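Local coordinates for signal transduction protein TRAP (Staphylococcus aureus, PDB 4AE5) that probably regulates staphylococcal virulence, its phosphorylated form activating the agr system and RNAIII synthesis and so raising the expression of toxins and of genes needed for biofilm formation, at residues His15-Asn20 against Glu44-Ser49; Val36-Thr41 against Arg160-Ile165; Tyr103-Pro108 against Tyr114-Gly119. All blocks are in the same frame, centred on the assembly; numbering follows the deposited sequence. Where two conformers were deposited one is given.

Contact 1. Residues His15-Asn20 against Glu44-Ser49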
loop_
_atom_site.group_PDB
_atom_site.type_symbol
_atom_site.label_atom_id
_atom_site.label_comp_id
_atom_site.label_asym_id
_atom_site.label_seq_id
_atom_site.Cartn_x
_atom_site.Cartn_y
_atom_site.Cartn_z
ATOM N N HIS A 15 16.338 -1.344 -9.427
ATOM C CA HIS A 15 16.781 -0.042 -9.961
ATOM C C HIS A 15 17.103 -0.138 -11.469
ATOM O O HIS A 15 16.833 0.790 -12.236
ATOM C CB HIS A 15 17.978 0.469 -9.178
ATOM C CG HIS A 15 18.376 1.853 -9.572
ATOM N ND1 HIS A 15 19.365 2.108 -10.439
ATOM C CD2 HIS A 15 17.815 3.063 -9.239
ATOM C CE1 HIS A 15 19.493 3.424 -10.609
ATOM N NE2 HIS A 15 18.540 4.025 -9.876
ATOM N N GLN A 16 17.609 -1.289 -11.902
ATOM C CA GLN A 16 17.767 -1.539 -13.356
ATOM C C GLN A 16 16.391 -1.456 -14.102
ATOM O O GLN A 16 16.287 -0.871 -15.196
ATOM C CB GLN A 16 18.443 -2.911 -13.599
ATOM C CG GLN A 16 18.807 -3.149 -15.075
ATOM C CD GLN A 16 19.935 -2.243 -15.442
ATOM O OE1 GLN A 16 20.995 -2.291 -14.816
ATOM N NE2 GLN A 16 19.712 -1.367 -16.408
ATOM N N ILE A 17 15.324 -2.032 -13.514
ATOM C CA ILE A 17 13.977 -1.899 -14.134
ATOM C C ILE A 17 13.602 -0.448 -14.214
ATOM O O ILE A 17 13.149 0.034 -15.257
ATOM C CB ILE A 17 12.882 -2.794 -13.468
ATOM C CG1 ILE A 17 13.246 -4.293 -13.643
ATOM C CG2 ILE A 17 11.475 -2.434 -13.992
ATOM C CD1 ILE A 17 12.317 -5.244 -12.891
ATOM N N LYS A 18 13.850 0.286 -13.134
ATOM C CA LYS A 18 13.528 1.692 -13.119
ATOM C C LYS A 18 14.145 2.486 -14.286
ATOM O O LYS A 18 13.460 3.255 -15.015
ATOM C CB LYS A 18 13.962 2.285 -11.793
ATOM C CG LYS A 18 13.090 3.431 -11.364
ATOM C CD LYS A 18 13.499 3.863 -9.980
ATOM C CE LYS A 18 14.062 5.267 -10.034
ATOM N NZ LYS A 18 13.003 6.252 -10.355
ATOM N N ILE A 19 15.432 2.292 -14.450
ATOM C CA ILE A 19 16.213 3.094 -15.402
ATOM C C ILE A 19 16.044 2.617 -16.856
ATOM O O ILE A 19 16.175 3.412 -17.794
ATOM C CB ILE A 19 17.693 3.162 -14.992
ATOM C CG1 ILE A 19 17.848 3.738 -13.584
ATOM C CG2 ILE A 19 18.507 4.008 -15.964
ATOM C CD1 ILE A 19 17.606 5.234 -13.514
ATOM N N ASN A 20 15.752 1.338 -17.028
ATOM C CA ASN A 20 15.358 0.794 -18.331
ATOM C C ASN A 20 14.024 1.289 -18.844
ATOM O O ASN A 20 13.783 1.229 -20.046
ATOM C CB ASN A 20 15.346 -0.760 -18.344
ATOM C CG ASN A 20 16.740 -1.359 -18.240
ATOM O OD1 ASN A 20 16.904 -2.599 -18.284
ATOM N ND2 ASN A 20 17.747 -0.511 -18.089
ATOM N N GLU A 44 -0.465 -1.144 -19.558
ATOM C CA GLU A 44 0.485 -2.260 -19.341
ATOM C C GLU A 44 1.524 -1.900 -18.285
ATOM O O GLU A 44 1.973 -0.770 -18.240
ATOM C CB GLU A 44 1.225 -2.659 -20.637
ATOM C CG GLU A 44 0.325 -2.975 -21.816
ATOM C CD GLU A 44 -0.746 -4.021 -21.520
ATOM O OE1 GLU A 44 -0.493 -5.027 -20.823
ATOM O OE2 GLU A 44 -1.871 -3.833 -22.004
ATOM N N THR A 45 1.898 -2.857 -17.450
ATOM C CA THR A 45 3.034 -2.678 -16.526
ATOM C C THR A 45 4.344 -3.188 -17.190
ATOM O O THR A 45 4.318 -4.067 -18.088
ATOM C CB THR A 45 2.821 -3.407 -15.165
ATOM O OG1 THR A 45 3.977 -3.182 -14.354
ATOM C CG2 THR A 45 2.702 -4.890 -15.364
ATOM N N VAL A 46 5.476 -2.632 -16.766
ATOM C CA VAL A 46 6.788 -3.160 -17.171
ATOM C C VAL A 46 7.400 -4.176 -16.178
ATOM O O VAL A 46 8.516 -4.662 -16.375
ATOM C CB VAL A 46 7.798 -2.020 -17.465
ATOM C CG1 VAL A 46 7.395 -1.284 -18.742
ATOM C CG2 VAL A 46 7.928 -1.071 -16.262
ATOM N N LEU A 47 6.664 -4.508 -15.122
ATOM C CA LEU A 47 7.164 -5.433 -14.104
ATOM C C LEU A 47 6.829 -6.851 -14.529
ATOM O O LEU A 47 5.816 -7.044 -15.194
ATOM C CB LEU A 47 6.526 -5.093 -12.769
ATOM C CG LEU A 47 6.889 -3.696 -12.271
ATOM C CD1 LEU A 47 6.170 -3.416 -10.950
ATOM C CD2 LEU A 47 8.405 -3.621 -12.112
ATOM N N LYS A 48 7.674 -7.837 -14.213
ATOM C CA LYS A 48 7.422 -9.251 -14.611
ATOM C C LYS A 48 6.963 -10.116 -13.417
ATOM O O LYS A 48 7.540 -10.051 -12.333
ATOM C CB LYS A 48 8.644 -9.895 -15.315
ATOM C CG LYS A 48 9.345 -8.976 -16.316
ATOM C CD LYS A 48 9.690 -9.686 -17.628
ATOM C CE LYS A 48 10.926 -10.592 -17.549
ATOM N NZ LYS A 48 12.128 -9.997 -18.211
ATOM N N SER A 49 5.907 -10.901 -13.598
ATOM C CA SER A 49 5.220 -11.485 -12.420
ATOM C C SER A 49 4.963 -10.636 -11.119
ATOM O O SER A 49 5.138 -11.118 -10.003
#
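Ile-17 on the inner side of the helix spanning 11-20 presses one methyl, CG2, onto Leu-47 and Val-46 of the loop that follows strand 35-41. The closest meeting is Ile-17 CG2 with Leu-47 CD2, 3.8 Å apart, the two side chains crossing at about a right angle. Val-46 adds a looser touch, its CG2 lying 4.4 Å from Ile-17 CG2. The isoleucine torsion decides which branch faces the loop: CG2 stands anti to the backbone N while CG1 lies beside it (chi1 -63°). A beta-branched residue suits the site, since CG2 makes the contact close to the helix backbone. Leu-47 uses its longer reach instead, with CG anti to its own carbonyl carbon, and one branch, CD2, comes to the helix.

The loop is shaped by polar bonds beside this apolar patch. Leu-47 N donates to Thr-45 OG1 at 3.1 Å with a nearly straight N-H...O angle of 166°, which closes an ST turn, and Val-46 N is bound by the carboxylate of Glu-39. Leu-47 also packs on Tyr-5, Leu-26 and Ile-37, so its side chain is buried between the barrel wall and the helix. Because the side-chain contacts across the interface are all between methyl groups, the helix is held to the loop by van der Waals contact and partial exclusion of water, without a directional bond between the two segments.

Contact 2. Residues Val36-Thr41 against Arg160-Ile165. With FMT (formic acid), chain E.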
loop_
_atom_site.group_PDB
_atom_site.type_symbol
_atom_site.label_atom_id
_atom_site.label_comp_id
_atom_site.label_asym_id
_atom_site.label_seq_id
_atom_site.Cartn_x
_atom_site.Cartn_y
_atom_site.Cartn_z
ATOM N N VAL A 36 11.629 -2.747 -2.793
ATOM C CA VAL A 36 10.274 -2.838 -3.313
ATOM C C VAL A 36 10.120 -1.788 -4.457
ATOM O O VAL A 36 10.592 -0.641 -4.330
ATOM C CB VAL A 36 9.272 -2.472 -2.148
ATOM C CG1 VAL A 36 7.843 -2.431 -2.649
ATOM C CG2 VAL A 36 9.376 -3.461 -1.012
ATOM N N ILE A 37 9.443 -2.156 -5.554
ATOM C CA ILE A 37 9.087 -1.169 -6.565
ATOM C C ILE A 37 7.584 -1.310 -6.989
ATOM O O ILE A 37 7.044 -2.454 -7.043
ATOM C CB ILE A 37 10.087 -1.217 -7.753
ATOM C CG1 ILE A 37 10.027 0.076 -8.607
ATOM C CG2 ILE A 37 9.799 -2.426 -8.640
ATOM C CD1 ILE A 37 11.207 0.197 -9.554
ATOM N N PHE A 38 6.930 -0.178 -7.299
ATOM C CA PHE A 38 5.508 -0.250 -7.810
ATOM C C PHE A 38 5.181 0.841 -8.837
ATOM O O PHE A 38 5.885 1.875 -8.889
ATOM C CB PHE A 38 4.476 -0.280 -6.660
ATOM C CG PHE A 38 4.482 0.946 -5.757
ATOM C CD1 PHE A 38 3.766 2.103 -6.105
ATOM C CD2 PHE A 38 5.180 0.948 -4.530
ATOM C CE1 PHE A 38 3.792 3.259 -5.276
ATOM C CE2 PHE A 38 5.192 2.074 -3.700
ATOM C CZ PHE A 38 4.513 3.231 -4.056
ATOM N N GLU A 39 4.130 0.596 -9.629
ATOM C CA GLU A 39 3.575 1.591 -10.513
ATOM C C GLU A 39 2.101 1.405 -10.485
ATOM O O GLU A 39 1.626 0.312 -10.304
ATOM C CB GLU A 39 4.106 1.496 -11.980
ATOM C CG GLU A 39 3.895 0.153 -12.646
ATOM C CD GLU A 39 4.327 0.154 -14.120
ATOM O OE1 GLU A 39 4.456 1.215 -14.739
ATOM O OE2 GLU A 39 4.588 -0.901 -14.648
ATOM N N GLU A 40 1.381 2.483 -10.711
ATOM C CA GLU A 40 -0.065 2.454 -10.749
ATOM C C GLU A 40 -0.495 2.940 -12.133
ATOM O O GLU A 40 -0.167 4.078 -12.532
ATOM C CB GLU A 40 -0.538 3.460 -9.703
ATOM C CG GLU A 40 -2.038 3.660 -9.586
ATOM C CD GLU A 40 -2.308 4.447 -8.287
ATOM O OE1 GLU A 40 -2.109 5.690 -8.200
ATOM O OE2 GLU A 40 -2.610 3.787 -7.330
ATOM N N THR A 41 -1.316 2.168 -12.836
ATOM C CA THR A 41 -1.670 2.576 -14.197
ATOM C C THR A 41 -2.894 1.804 -14.644
ATOM O O THR A 41 -3.098 0.659 -14.198
ATOM C CB THR A 41 -0.492 2.286 -15.192
ATOM O OG1 THR A 41 -0.846 2.644 -16.527
ATOM C CG2 THR A 41 -0.107 0.830 -15.185
ATOM N N ARG A 160 4.597 -3.862 6.250
ATOM C CA ARG A 160 5.934 -3.670 5.693
ATOM C C ARG A 160 6.228 -2.205 5.551
ATOM O O ARG A 160 5.590 -1.484 4.717
ATOM C CB ARG A 160 6.041 -4.326 4.300
ATOM C CG ARG A 160 7.478 -4.160 3.727
ATOM C CD ARG A 160 7.784 -5.045 2.502
ATOM N NE ARG A 160 8.017 -6.489 2.803
ATOM C CZ ARG A 160 7.183 -7.448 2.401
ATOM N NH1 ARG A 160 6.087 -7.126 1.646
ATOM N NH2 ARG A 160 7.441 -8.723 2.687
ATOM N N TYR A 161 7.219 -1.713 6.282
ATOM C CA TYR A 161 7.593 -0.268 6.123
ATOM C C TYR A 161 8.486 -0.055 4.877
ATOM O O TYR A 161 9.378 -0.856 4.622
ATOM C CB TYR A 161 8.354 0.251 7.341
ATOM C CG TYR A 161 7.553 0.501 8.597
ATOM C CD1 TYR A 161 6.190 0.197 8.691
ATOM C CD2 TYR A 161 8.197 1.051 9.735
ATOM C CE1 TYR A 161 5.462 0.476 9.867
ATOM C CE2 TYR A 161 7.505 1.289 10.916
ATOM C CZ TYR A 161 6.150 1.021 10.983
ATOM O OH TYR A 161 5.478 1.282 12.164
ATOM N N LEU A 162 8.217 1.004 4.111
ATOM C CA LEU A 162 8.911 1.393 2.857
ATOM C C LEU A 162 9.547 2.765 3.051
ATOM O O LEU A 162 8.847 3.797 3.209
ATOM C CB LEU A 162 7.939 1.447 1.651
ATOM C CG LEU A 162 6.999 0.283 1.383
ATOM C CD1 LEU A 162 6.268 0.443 0.013
ATOM C CD2 LEU A 162 7.639 -1.081 1.310
ATOM N N TYR A 163 10.880 2.788 3.119
ATOM C CA TYR A 163 11.643 4.047 3.260
ATOM C C TYR A 163 12.165 4.593 1.912
ATOM O O TYR A 163 12.523 3.815 1.027
ATOM C CB TYR A 163 12.859 3.883 4.230
ATOM C CG TYR A 163 12.505 3.415 5.619
ATOM C CD1 TYR A 163 12.282 2.090 5.855
ATOM C CD2 TYR A 163 12.372 4.306 6.681
ATOM C CE1 TYR A 163 11.917 1.619 7.098
ATOM C CE2 TYR A 163 12.022 3.839 7.942
ATOM C CZ TYR A 163 11.774 2.480 8.120
ATOM O OH TYR A 163 11.493 1.952 9.388
ATOM N N PRO A 164 12.208 5.935 1.736
ATOM C CA PRO A 164 12.769 6.482 0.483
ATOM C C PRO A 164 14.220 6.157 0.323
ATOM O O PRO A 164 14.963 6.018 1.346
ATOM C CB PRO A 164 12.691 8.010 0.680
ATOM C CG PRO A 164 11.600 8.193 1.671
ATOM C CD PRO A 164 11.791 7.038 2.645
ATOM N N ILE A 165 14.653 6.050 -0.921
ATOM C CA ILE A 165 16.040 5.677 -1.202
ATOM C C ILE A 165 16.889 6.957 -1.108
ATOM O O ILE A 165 16.520 7.999 -1.688
ATOM C CB ILE A 165 16.255 5.122 -2.637
ATOM C CG1 ILE A 165 15.212 4.068 -3.059
ATOM C CG2 ILE A 165 17.691 4.638 -2.776
ATOM C CD1 ILE A 165 15.375 2.773 -2.310
HETATM C C FMT E . 4.626 -3.688 -0.128
HETATM O O1 FMT E . 3.690 -3.632 -0.960
HETATM O O2 FMT E . 5.106 -4.907 0.207
#
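This is a buried, mainly apolar contact inside the closed antiparallel beta barrel, made between two strands that are not neighbours in the sheet. Strand 27-30 lies between 35-41 and 158-164, and the sheet curls strongly enough that the segments 36-41 and 160-164 cross at 84°, with axes 9.3 Å apart. At that spacing only side chains can meet.

Leu-162 is the centre of the contact and divides its two methyls between two partners. CD2 reaches Val-36 CG2 at 3.8 Å, the side chains crossing at about a right angle, whereas CD1 approaches Phe-38 CE2 obliquely at 4.2 Å. A leucine, forked at its end, is well fitted to fill the angle between a small residue and an aromatic one. Phe-38 has its CG between the backbone N and the carbonyl carbon (chi1 61°), the more hindered setting, which brings the ring beside the leucine; the same ring also meets Phe-62 edge-to-face and packs against Tyr-117.

Arg-160 joins the apolar cluster through its aliphatic part, CD lying 4.2 Å from Val-36 CG2, and becomes polar toward its end. Its chain bends before the guanidinium; NE forms a salt bridge with Asp-33, and the guanidinium turns an edge to a bound formic acid, probably from the crystallisation liquor. Tyr-8, Lys-115 and Tyr-117 bind the same molecule. Arg-160 NH1 donates to its O2, near the guanidinium plane, at 2.8 Å with an N-H...O angle of 149°.

Contact 3. Residues Tyr103-Pro108 against Tyr114-Gly119. With FMT (formic acid), chain E.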
loop_
_atom_site.group_PDB
_atom_site.type_symbol
_atom_site.label_atom_id
_atom_site.label_comp_id
_atom_site.label_asym_id
_atom_site.label_seq_id
_atom_site.Cartn_x
_atom_site.Cartn_y
_atom_site.Cartn_z
ATOM N N TYR A 103 -3.251 7.704 0.414
ATOM C CA TYR A 103 -3.938 6.485 0.841
ATOM C C TYR A 103 -4.332 5.661 -0.415
ATOM O O TYR A 103 -4.768 6.253 -1.444
ATOM C CB TYR A 103 -5.259 6.872 1.520
ATOM C CG TYR A 103 -6.148 5.735 1.887
ATOM C CD1 TYR A 103 -5.742 4.796 2.820
ATOM C CD2 TYR A 103 -7.395 5.577 1.310
ATOM C CE1 TYR A 103 -6.571 3.758 3.249
ATOM C CE2 TYR A 103 -8.202 4.520 1.693
ATOM C CZ TYR A 103 -7.808 3.637 2.672
ATOM O OH TYR A 103 -8.604 2.598 3.079
ATOM N N ARG A 104 -4.186 4.354 -0.317
ATOM C CA ARG A 104 -4.681 3.366 -1.291
ATOM C C ARG A 104 -5.277 2.149 -0.628
ATOM O O ARG A 104 -4.618 1.450 0.220
ATOM C CB ARG A 104 -3.592 2.901 -2.292
ATOM C CG ARG A 104 -2.866 3.922 -3.174
ATOM C CD ARG A 104 -3.859 4.558 -4.203
ATOM N NE ARG A 104 -3.154 5.445 -5.150
ATOM C CZ ARG A 104 -2.898 6.729 -4.919
ATOM N NH1 ARG A 104 -3.261 7.317 -3.764
ATOM N NH2 ARG A 104 -2.298 7.462 -5.851
ATOM N N LEU A 105 -6.541 1.869 -0.986
ATOM C CA LEU A 105 -7.180 0.610 -0.688
ATOM C C LEU A 105 -7.146 -0.334 -1.910
ATOM O O LEU A 105 -7.592 0.048 -3.029
ATOM C CB LEU A 105 -8.610 0.811 -0.176
ATOM C CG LEU A 105 -9.437 -0.432 0.069
ATOM C CD1 LEU A 105 -8.852 -1.153 1.305
ATOM C CD2 LEU A 105 -10.930 -0.036 0.310
ATOM N N LEU A 106 -6.590 -1.527 -1.730
ATOM C CA LEU A 106 -6.158 -2.384 -2.882
ATOM C C LEU A 106 -6.786 -3.759 -2.795
ATOM O O LEU A 106 -6.624 -4.470 -1.766
ATOM C CB LEU A 106 -4.637 -2.548 -2.910
ATOM C CG LEU A 106 -3.891 -1.196 -2.959
ATOM C CD1 LEU A 106 -2.366 -1.404 -2.823
ATOM C CD2 LEU A 106 -4.207 -0.467 -4.284
ATOM N N ARG A 107 -7.556 -4.109 -3.834
ATOM C CA ARG A 107 -8.215 -5.430 -3.931
ATOM C C ARG A 107 -7.341 -6.402 -4.745
ATOM O O ARG A 107 -7.041 -6.150 -5.924
ATOM C CB ARG A 107 -9.582 -5.329 -4.636
ATOM C CG ARG A 107 -10.216 -6.719 -4.827
ATOM C CD ARG A 107 -11.261 -6.718 -5.932
ATOM N NE ARG A 107 -12.428 -5.950 -5.522
ATOM C CZ ARG A 107 -13.027 -5.024 -6.268
ATOM N NH1 ARG A 107 -12.584 -4.753 -7.504
ATOM N NH2 ARG A 107 -14.105 -4.401 -5.812
ATOM N N PRO A 108 -6.978 -7.541 -4.165
ATOM C CA PRO A 108 -6.028 -8.382 -4.908
ATOM C C PRO A 108 -6.633 -9.039 -6.131
ATOM O O PRO A 108 -7.825 -9.426 -6.111
ATOM C CB PRO A 108 -5.606 -9.453 -3.888
ATOM C CG PRO A 108 -6.727 -9.508 -2.876
ATOM C CD PRO A 108 -7.461 -8.170 -2.914
ATOM N N TYR A 114 -6.036 -8.487 1.307
ATOM C CA TYR A 114 -6.179 -7.068 0.899
ATOM C C TYR A 114 -4.930 -6.300 1.293
ATOM O O TYR A 114 -4.105 -6.819 2.111
ATOM C CB TYR A 114 -7.502 -6.483 1.439
ATOM C CG TYR A 114 -8.758 -6.744 0.556
ATOM C CD1 TYR A 114 -9.393 -7.984 0.558
ATOM C CD2 TYR A 114 -9.340 -5.722 -0.194
ATOM C CE1 TYR A 114 -10.511 -8.238 -0.225
ATOM C CE2 TYR A 114 -10.491 -5.951 -0.989
ATOM C CZ TYR A 114 -11.072 -7.208 -0.998
ATOM O OH TYR A 114 -12.215 -7.462 -1.765
ATOM N N LYS A 115 -4.717 -5.139 0.633
ATOM C CA LYS A 115 -3.565 -4.307 0.964
ATOM C C LYS A 115 -4.000 -2.866 1.106
ATOM O O LYS A 115 -4.907 -2.370 0.380
ATOM C CB LYS A 115 -2.384 -4.532 -0.006
ATOM C CG LYS A 115 -1.068 -3.842 0.438
ATOM C CD LYS A 115 0.166 -4.485 -0.223
ATOM C CE LYS A 115 0.229 -4.158 -1.686
ATOM N NZ LYS A 115 1.512 -4.692 -2.271
ATOM N N ILE A 116 -3.358 -2.174 2.047
ATOM C CA ILE A 116 -3.544 -0.726 2.192
ATOM C C ILE A 116 -2.116 -0.109 2.093
ATOM O O ILE A 116 -1.197 -0.635 2.733
ATOM C CB ILE A 116 -4.182 -0.325 3.528
ATOM C CG1 ILE A 116 -5.704 -0.637 3.451
ATOM C CG2 ILE A 116 -3.923 1.211 3.815
ATOM C CD1 ILE A 116 -6.334 -0.643 4.850
ATOM N N TYR A 117 -1.956 0.952 1.299
ATOM C CA TYR A 117 -0.798 1.851 1.450
ATOM C C TYR A 117 -1.215 3.117 2.186
ATOM O O TYR A 117 -2.137 3.800 1.723
ATOM C CB TYR A 117 -0.166 2.278 0.093
ATOM C CG TYR A 117 0.665 1.230 -0.714
ATOM C CD1 TYR A 117 1.063 -0.004 -0.144
ATOM C CD2 TYR A 117 1.076 1.475 -2.024
ATOM C CE1 TYR A 117 1.812 -0.943 -0.879
ATOM C CE2 TYR A 117 1.866 0.522 -2.751
ATOM C CZ TYR A 117 2.219 -0.665 -2.164
ATOM O OH TYR A 117 2.967 -1.630 -2.843
ATOM N N PHE A 118 -0.463 3.493 3.246
ATOM C CA PHE A 118 -0.521 4.791 3.870
ATOM C C PHE A 118 0.796 5.475 3.564
ATOM O O PHE A 118 1.894 4.935 3.834
ATOM C CB PHE A 118 -0.773 4.726 5.385
ATOM C CG PHE A 118 -2.224 4.562 5.774
ATOM C CD1 PHE A 118 -3.192 5.573 5.500
ATOM C CD2 PHE A 118 -2.656 3.371 6.415
ATOM C CE1 PHE A 118 -4.529 5.420 5.946
ATOM C CE2 PHE A 118 -3.983 3.232 6.856
ATOM C CZ PHE A 118 -4.930 4.246 6.529
ATOM N N GLY A 119 0.695 6.608 2.887
ATOM C CA GLY A 119 1.849 7.484 2.648
ATOM C C GLY A 119 1.884 8.648 3.616
ATOM O O GLY A 119 0.913 9.429 3.765
HETATM C C FMT E . 4.626 -3.688 -0.128
HETATM O O1 FMT E . 3.690 -3.632 -0.960
HETATM O O2 FMT E . 5.106 -4.907 0.207
#
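Backbone hydrogen bonds join Tyr-103-Pro-108 to Tyr-114-Gly-119 as antiparallel strands. Arg-104 and Tyr-117 form one hydrogen-bonded pair, with Arg-104 N to Tyr-117 O at 2.9 Å and a return bond from Tyr-117 N to Arg-104 O. Leu-106 and Lys-115 form the next; here Lys-115 N to Leu-106 O is the straighter bond, at 172°. Between and beside them lie the non-hydrogen-bonded pairs Leu-105 with Ile-116 and Tyr-103 with Phe-118.

Apolar and aromatic contacts fill the face bearing those last four residues. The side chains of Tyr-103 and Phe-118 run side by side, their rings meeting obliquely with planes 38° apart, Tyr-103 CD1 3.4 Å from Phe-118 CE1. Ile-116 spreads its branches, CG2 to Tyr-103 CE1 at 3.7 Å and CG1 to Leu-105 CD1. Separately, at the hairpin end, Pro-108 CD sits over the centre of the Tyr-114 ring, 3.9 Å from its centroid, a CH-pi contact; Arg-107 runs alongside that ring.

The other face, with Arg-104, Leu-106, Lys-115 and Tyr-117, is more polar, though Leu-106 CD1 packs 4.0 Å from Lys-115 CE. Lys-115 CG is anti to the backbone N and the chain bends at chi3, which carries NZ to O1 of the formic acid, 2.8 Å away; Tyr-117 OH donates to the same oxygen, which lies at the edge of the Tyr-117 ring, near its plane. Arg-104 forms a salt bridge with Glu-40, while its NH1 is hydrogen-bonded to Tyr-103 O. At the hairpin end, Arg-107 and the Tyr-114 hydroxyl share Glu-84.

Two strands joined by a five-residue connection make this a beta hairpin, part of the barrel wall within the ABM family region.

How the contacts relate
Contact 1 lies toward the outside of the chain, where a helix leans on a loop; contacts 2 and 3 are buried in the barrel, one between inward-facing side chains of strands one apart in the sheet and one within its wall. Only contact 3 is built on backbone bonding, as adjacent strands require, whereas contact 1 rests on methyl packing and contact 2 on methyl and ring packing. Strand 35-41 connects all three: its odd-numbered Ile-37 and Glu-39 serve contact 1, Ile-37 also packing on Lys-18, while its even-numbered Phe-38 and Glu-40 reach contact 3. The bound formic acid links contacts 2 and 3 further, with donors from both. Contacts 1 and 3 do not touch.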